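Long-range contacts in protein YrdA (Escherichia coli, PDB 3TIO), which binds zinc through histidines shared between subunits and is a homologue of the gamma-class carbonic anhydrases, although its own physiological reaction is less certain: residues A[63-68]-A[78-83]; A[100-105]-A[159-164]. The protein carries 1 engineered substitution. One frame throughout, in Å; residues are numbered along the deposited sequence.

Contact 1 (A[63-68]-A[78-83]). With ZN (zinc ion), chain G.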
# COMPACT_ATOMS: atom_id res chain seq x y z
N SER A 63 4.48 4.53 -3.16
CA SER A 63 5.56 3.56 -3.21
C SER A 63 6.30 3.54 -1.87
O SER A 63 6.26 4.51 -1.12
CB SER A 63 6.54 3.90 -4.34
OG SER A 63 5.93 3.68 -5.60
N MET A 64 6.97 2.42 -1.59
CA MET A 64 7.73 2.25 -0.36
C MET A 64 9.08 1.69 -0.77
O MET A 64 9.16 0.59 -1.34
CB MET A 64 6.99 1.27 0.57
CG MET A 64 7.33 1.40 2.05
SD MET A 64 8.99 0.83 2.49
CE MET A 64 9.80 2.37 2.91
N LEU A 65 10.13 2.46 -0.51
CA LEU A 65 11.49 2.08 -0.87
C LEU A 65 12.35 1.89 0.36
O LEU A 65 12.49 2.81 1.17
CB LEU A 65 12.12 3.15 -1.76
CG LEU A 65 11.78 3.18 -3.25
CD1 LEU A 65 10.27 3.29 -3.45
CD2 LEU A 65 12.48 4.36 -3.90
N HIS A 66 12.94 0.71 0.50
CA HIS A 66 13.81 0.45 1.63
C HIS A 66 15.00 -0.37 1.19
O HIS A 66 15.04 -0.90 0.07
CB HIS A 66 13.07 -0.27 2.76
CG HIS A 66 13.76 -0.17 4.09
ND1 HIS A 66 13.67 -1.15 5.05
CD2 HIS A 66 14.54 0.80 4.62
CE1 HIS A 66 14.38 -0.79 6.11
NE2 HIS A 66 14.91 0.39 5.87
N VAL A 67 15.98 -0.46 2.08
CA VAL A 67 17.21 -1.19 1.82
C VAL A 67 17.17 -2.56 2.50
O VAL A 67 16.29 -2.84 3.31
CB VAL A 67 18.41 -0.40 2.37
CG1 VAL A 67 18.53 0.93 1.65
CG2 VAL A 67 18.24 -0.17 3.86
N THR A 68 18.13 -3.41 2.16
CA THR A 68 18.21 -4.73 2.76
C THR A 68 18.63 -4.54 4.21
O THR A 68 19.56 -3.80 4.51
CB THR A 68 19.24 -5.62 2.03
OG1 THR A 68 18.77 -5.90 0.71
CG2 THR A 68 19.46 -6.92 2.77
N ASN A 78 22.37 -3.89 2.68
CA ASN A 78 22.69 -3.67 1.28
C ASN A 78 21.83 -2.53 0.74
O ASN A 78 20.69 -2.34 1.17
CB ASN A 78 22.46 -4.94 0.46
CG ASN A 78 23.52 -5.99 0.71
OD1 ASN A 78 24.72 -5.73 0.58
ND2 ASN A 78 23.09 -7.19 1.09
N PRO A 79 22.36 -1.77 -0.22
CA PRO A 79 21.63 -0.64 -0.81
C PRO A 79 20.54 -0.96 -1.81
O PRO A 79 20.42 -2.08 -2.31
CB PRO A 79 22.75 0.17 -1.45
CG PRO A 79 23.63 -0.91 -1.99
CD PRO A 79 23.70 -1.89 -0.83
N LEU A 80 19.72 0.06 -2.08
CA LEU A 80 18.67 -0.02 -3.08
C LEU A 80 19.21 0.92 -4.15
O LEU A 80 19.45 2.10 -3.90
CB LEU A 80 17.34 0.51 -2.53
CG LEU A 80 16.27 0.82 -3.58
CD1 LEU A 80 15.95 -0.42 -4.40
CD2 LEU A 80 15.02 1.34 -2.89
N THR A 81 19.43 0.39 -5.35
CA THR A 81 19.98 1.18 -6.43
C THR A 81 19.03 1.18 -7.62
O THR A 81 18.61 0.12 -8.08
CB THR A 81 21.35 0.62 -6.87
OG1 THR A 81 22.20 0.50 -5.72
CG2 THR A 81 22.00 1.54 -7.89
N ILE A 82 18.70 2.37 -8.09
CA ILE A 82 17.80 2.53 -9.22
C ILE A 82 18.48 3.41 -10.27
O ILE A 82 19.03 4.46 -9.93
CB ILE A 82 16.47 3.21 -8.79
CG1 ILE A 82 15.83 2.41 -7.65
CG2 ILE A 82 15.53 3.32 -9.98
CD1 ILE A 82 14.64 3.09 -7.00
N GLY A 83 18.44 2.98 -11.52
CA GLY A 83 19.07 3.72 -12.60
C GLY A 83 18.36 4.98 -13.07
O GLY A 83 17.55 5.56 -12.34
ZN ZN G . 12.82 -3.04 4.92
O HOH W 1 20.19 -7.50 -0.69

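Contact 2 (A[100-105]-A[159-164])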
# COMPACT_ATOMS: atom_id res chain seq x y z
N GLY A 100 18.18 -1.28 -13.35
CA GLY A 100 18.97 -0.60 -14.35
C GLY A 100 18.33 0.66 -14.89
O GLY A 100 17.57 1.33 -14.20
N ASN A 101 18.63 0.98 -16.15
CA ASN A 101 18.10 2.16 -16.80
C ASN A 101 16.92 1.81 -17.71
O ASN A 101 16.85 0.71 -18.25
CB ASN A 101 19.19 2.84 -17.63
CG ASN A 101 20.44 3.13 -16.82
OD1 ASN A 101 20.37 3.75 -15.77
ND2 ASN A 101 21.59 2.68 -17.33
N ARG A 102 16.01 2.77 -17.86
CA ARG A 102 14.83 2.60 -18.70
C ARG A 102 14.06 1.33 -18.36
O ARG A 102 13.92 0.42 -19.17
CB ARG A 102 15.25 2.58 -20.18
CG ARG A 102 16.03 3.82 -20.61
CD ARG A 102 16.43 3.74 -22.08
NE ARG A 102 17.27 2.57 -22.34
CZ ARG A 102 18.54 2.46 -21.96
NH1 ARG A 102 19.14 3.45 -21.32
NH2 ARG A 102 19.20 1.34 -22.22
N VAL A 103 13.56 1.29 -17.13
CA VAL A 103 12.77 0.16 -16.64
C VAL A 103 11.44 0.70 -16.16
O VAL A 103 11.37 1.77 -15.56
CB VAL A 103 13.47 -0.54 -15.45
CG1 VAL A 103 12.54 -1.61 -14.86
CG2 VAL A 103 14.77 -1.17 -15.91
N LEU A 104 10.37 -0.03 -16.44
CA LEU A 104 9.05 0.37 -15.98
C LEU A 104 8.58 -0.72 -15.02
O LEU A 104 8.46 -1.89 -15.40
CB LEU A 104 8.08 0.50 -17.16
CG LEU A 104 6.71 1.10 -16.80
CD1 LEU A 104 6.10 1.77 -18.03
CD2 LEU A 104 5.79 0.02 -16.26
N VAL A 105 8.36 -0.33 -13.77
CA VAL A 105 7.90 -1.26 -12.75
C VAL A 105 6.40 -1.02 -12.57
O VAL A 105 5.99 -0.00 -12.02
CB VAL A 105 8.62 -1.05 -11.40
CG1 VAL A 105 8.20 -2.13 -10.42
CG2 VAL A 105 10.14 -1.07 -11.60
N GLY A 159 8.59 3.35 -25.63
CA GLY A 159 7.64 3.79 -24.62
C GLY A 159 8.25 3.96 -23.25
O GLY A 159 7.78 4.78 -22.45
N LEU A 160 9.28 3.18 -22.95
CA LEU A 160 9.95 3.27 -21.66
C LEU A 160 10.57 4.66 -21.53
O LEU A 160 10.56 5.25 -20.45
CB LEU A 160 11.03 2.20 -21.53
CG LEU A 160 10.57 0.74 -21.54
CD1 LEU A 160 11.78 -0.18 -21.55
CD2 LEU A 160 9.70 0.47 -20.32
N ARG A 161 11.12 5.16 -22.63
CA ARG A 161 11.73 6.48 -22.64
C ARG A 161 10.66 7.56 -22.50
O ARG A 161 10.81 8.49 -21.71
CB ARG A 161 12.51 6.70 -23.94
CG ARG A 161 13.82 5.93 -24.04
CD ARG A 161 14.46 6.09 -25.42
NE ARG A 161 15.77 5.45 -25.52
CZ ARG A 161 16.89 5.95 -25.01
NH1 ARG A 161 16.87 7.11 -24.36
NH2 ARG A 161 18.03 5.30 -25.15
N TYR A 162 9.58 7.43 -23.26
CA TYR A 162 8.50 8.40 -23.20
C TYR A 162 7.90 8.47 -21.80
O TYR A 162 7.58 9.55 -21.31
CB TYR A 162 7.41 8.06 -24.23
CG TYR A 162 7.88 8.14 -25.66
CD1 TYR A 162 8.52 9.28 -26.14
CD2 TYR A 162 7.68 7.08 -26.54
CE1 TYR A 162 8.95 9.36 -27.46
CE2 TYR A 162 8.11 7.15 -27.87
CZ TYR A 162 8.74 8.29 -28.32
OH TYR A 162 9.17 8.37 -29.63
N SER A 163 7.75 7.32 -21.16
CA SER A 163 7.19 7.28 -19.81
C SER A 163 8.01 8.15 -18.86
O SER A 163 7.46 8.97 -18.12
CB SER A 163 7.16 5.84 -19.29
OG SER A 163 6.71 5.81 -17.94
N ALA A 164 9.32 7.96 -18.88
CA ALA A 164 10.21 8.74 -18.02
C ALA A 164 10.15 10.21 -18.41
O ALA A 164 10.05 11.08 -17.55
CB ALA A 164 11.64 8.22 -18.14

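Contact 1 (A[63-68]-A[78-83])
L80 reaches from strand 80-82 into the interior, its CG anti to the backbone N (chi1 165°). Its CB lies 3.7 Å from the carbonyl oxygen of H66; CD2 continues past that oxygen to rest 3.6 Å from L65 CB, the two leucines crossing at about a right angle. L65 in turn sends CD2 to the tip of I82, 4.0 Å from its CD1. Branched aliphatic residues suit this buried place, where L94 adds to the packing. Beyond the strands the two segments draw together: T68 N donates to N78 O at 2.9 Å, in the carbonyl plane, and a weak return bond from N78 N to T68 O completes a single antiparallel hydrogen-bonded pair. The T68 and N78 side chains lie alongside each other, and a water donates to T68 OG1 at 2.6 Å; that hydroxyl also hydrogen-bonds D113 OD1. H66 turns the other way: its two ring nitrogens let it bind zinc through ND1 at 2.1 Å and hydrogen-bond D47 OD2 through NE2, which probably fixes the ring. H69 and H95 of the same chain, and H90 of a neighbouring subunit, complete the ligands. An aliphatic core behind an intersubunit histidine-zinc site fits the left-handed beta-helix of gamma-class carbonic anhydrases.

Contact 2 (A[100-105]-A[159-164])
Two guanidinium groups lie nearly parallel, their planes 9° apart, with the side chains of R102 and R161 running side by side in the same direction. Over one face of the R161 group, above its centre, sits the methylene CD of R102, 3.7 Å from R161 CZ; R161 NH2 lies over a face of the R102 group, 4.0 Å from its NE. R161 is extended from CG to NE, whereas R102 bends at chi3. Arginine suits both places because its long aliphatic stem can pack while the charged end stays near the surface. Further along the contact, L160 CD1 comes within 3.3 Å of the R102 carbonyl oxygen, and its CD2 rests 3.6 Å from L104 CB. L104 CD1 approaches S163 OG at 4.1 Å, a hydroxyl that hydrogen-bonds T87. R102 lies in the turn before L104, its backbone in the left-handed helical region (phi 53°, psi 62°). The C-terminal helix thus packs against the outside of a left-handed beta-helix coil. No hydrogen bond joins the segments, so apolar contacts and the R102 CD methylene over the R161 guanidinium hold the helix here. The salt bridge of R102 NE with D120 probably offsets part of the repulsion between the like charges.

Overall arrangement
From the N terminus, the chain winds through successive coils of the beta-helix before reaching 63-68. Contact 1 closes the loop of residues 69-77, which contains the zinc ligand H69 and no helix or strand, and joins strands belonging to two different parallel sheets. Contact 2 opens only afterwards: the chain passes through 100-105, finishes the remaining coils, and returns as helix 154-176, whose segment 159-164 lies against that earlier coil. The two closures are therefore in series, neither nesting nor crossing. Their centres are about 17 Å apart, yet they touch where G83 CA meets N101 OD1 at 3.4 Å. Contact 1 ties walls within the beta-helix, and contact 2 fastens the C-terminal helix to its outside.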